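Side-chain contact in ribosomal silencing factor RsfS (Bacillus halodurans, PDB 2O5A), which probably silences translation by binding ribosomal protein uL14 on the large subunit and so preventing the two ribosomal subunits from joining: residues A52-L55 with K56-Q60. Residues are numbered along the deposited sequence; the frame is centred on the assembly and turned at random.
Sequences AHEL and KKVAQ
Glu54 and Val58, one turn apart on helix 45-61, meet both through the backbone and through their side chains, a compact example of i to i+4 pairing in an alpha-helix. Four consecutive backbone hydrogen bonds carry the turn: Lys56 N to Ala52 O, Lys57 N to His53 O, Val58 N to Glu54 O at 2.9 Å and Ala59 N to Leu55 O, also 2.9 Å.

The side-chain contact is one of a carboxylate with a methyl group. With CG of Glu54 opposite its own N (chi1 179°) and the chain then bent at chi2 (62°), the carboxylate swings towards the next turn, where OE2 lies 3.3 Å from CG2 of Val58. Both residues also touch helix 4-16, at Ala13, so this face of helix 45-61 packs against helix 4-16, whereas Leu55 reaches Leu82 on a loop.

Charge enters more loosely. Glu54 OE2 and Lys57 NZ stand 4.8 Å apart, too far for a salt bridge, and Lys57 NZ makes a weak, long ion pair with Glu61. The backbone hydrogen bonds therefore supply the directional bonding, while Lys57 and Lys17 would probably favour the ionised carboxylate of Glu54 and nearby Asp16 would partly oppose them, so the net effect is likely modest.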
loop_
_atom_site.group_PDB
_atom_site.type_symbol
_atom_site.label_atom_id
_atom_site.label_comp_id
_atom_site.label_asym_id
_atom_site.label_seq_id
_atom_site.Cartn_x
_atom_site.Cartn_y
_atom_site.Cartn_z
ATOM N N ALA A 52 -17.618 -6.633 -1.259
ATOM C CA ALA A 52 -17.025 -6.975 0.023
ATOM C C ALA A 52 -17.903 -7.934 0.814
ATOM O O ALA A 52 -17.400 -8.797 1.530
ATOM C CB ALA A 52 -16.777 -5.713 0.829
ATOM N N HIS A 53 -19.218 -7.787 0.680
ATOM C CA HIS A 53 -20.152 -8.642 1.404
ATOM C C HIS A 53 -20.241 -10.045 0.806
ATOM O O HIS A 53 -20.325 -11.029 1.541
ATOM C CB HIS A 53 -21.539 -7.995 1.437
ATOM C CG HIS A 53 -22.453 -8.580 2.475
ATOM N ND1 HIS A 53 -23.340 -9.594 2.198
ATOM C CD2 HIS A 53 -22.601 -8.293 3.785
ATOM C CE1 HIS A 53 -24.000 -9.911 3.297
ATOM N NE2 HIS A 53 -23.570 -9.132 4.278
ATOM N N GLU A 54 -20.224 -10.138 -0.519
ATOM C CA GLU A 54 -20.294 -11.437 -1.184
ATOM C C GLU A 54 -19.049 -12.237 -0.821
ATOM O O GLU A 54 -19.094 -13.463 -0.715
ATOM C CB GLU A 54 -20.374 -11.259 -2.703
ATOM C CG GLU A 54 -20.428 -12.562 -3.501
ATOM C CD GLU A 54 -21.653 -13.403 -3.186
ATOM O OE1 GLU A 54 -22.734 -12.822 -2.964
ATOM O OE2 GLU A 54 -21.537 -14.647 -3.174
ATOM N N LEU A 55 -17.938 -11.531 -0.633
ATOM C CA LEU A 55 -16.683 -12.170 -0.267
ATOM C C LEU A 55 -16.810 -12.685 1.162
ATOM O O LEU A 55 -16.347 -13.781 1.483
ATOM C CB LEU A 55 -15.527 -11.170 -0.362
ATOM C CG LEU A 55 -14.340 -11.593 -1.234
ATOM C CD1 LEU A 55 -13.275 -10.511 -1.211
ATOM C CD2 LEU A 55 -13.775 -12.912 -0.731
ATOM N N LYS A 56 -17.445 -11.886 2.014
ATOM C CA LYS A 56 -17.654 -12.263 3.405
ATOM C C LYS A 56 -18.620 -13.439 3.456
ATOM O O LYS A 56 -18.382 -14.431 4.146
ATOM C CB LYS A 56 -18.234 -11.087 4.194
ATOM C CG LYS A 56 -18.612 -11.439 5.622
ATOM C CD LYS A 56 -19.118 -10.231 6.390
ATOM C CE LYS A 56 -19.259 -10.559 7.868
ATOM N NZ LYS A 56 -19.687 -9.383 8.668
ATOM N N LYS A 57 -19.714 -13.317 2.711
ATOM C CA LYS A 57 -20.732 -14.355 2.650
ATOM C C LYS A 57 -20.121 -15.680 2.196
ATOM O O LYS A 57 -20.342 -16.718 2.818
ATOM C CB LYS A 57 -21.843 -13.924 1.688
ATOM C CG LYS A 57 -23.043 -14.853 1.646
ATOM C CD LYS A 57 -24.218 -14.186 0.945
ATOM C CE LYS A 57 -25.373 -15.152 0.751
ATOM N NZ LYS A 57 -25.031 -16.212 -0.236
ATOM N N VAL A 58 -19.348 -15.635 1.115
ATOM C CA VAL A 58 -18.702 -16.831 0.580
ATOM C C VAL A 58 -17.646 -17.393 1.532
ATOM O O VAL A 58 -17.470 -18.609 1.628
ATOM C CB VAL A 58 -18.032 -16.540 -0.788
ATOM C CG1 VAL A 58 -16.985 -17.601 -1.103
ATOM C CG2 VAL A 58 -19.089 -16.513 -1.880
ATOM N N ALA A 59 -16.949 -16.506 2.234
ATOM C CA ALA A 59 -15.910 -16.919 3.169
ATOM C C ALA A 59 -16.480 -17.699 4.348
ATOM O O ALA A 59 -15.832 -18.603 4.876
ATOM C CB ALA A 59 -15.147 -15.700 3.670
ATOM N N GLN A 60 -17.695 -17.348 4.756
ATOM C CA GLN A 60 -18.342 -18.012 5.880
ATOM C C GLN A 60 -19.026 -19.314 5.472
ATOM O O GLN A 60 -19.367 -20.138 6.322
ATOM C CB GLN A 60 -19.347 -17.063 6.532
ATOM C CG GLN A 60 -18.705 -15.793 7.069
ATOM C CD GLN A 60 -19.719 -14.773 7.540
ATOM O OE1 GLN A 60 -20.566 -14.324 6.769
ATOM N NE2 GLN A 60 -19.635 -14.396 8.810
#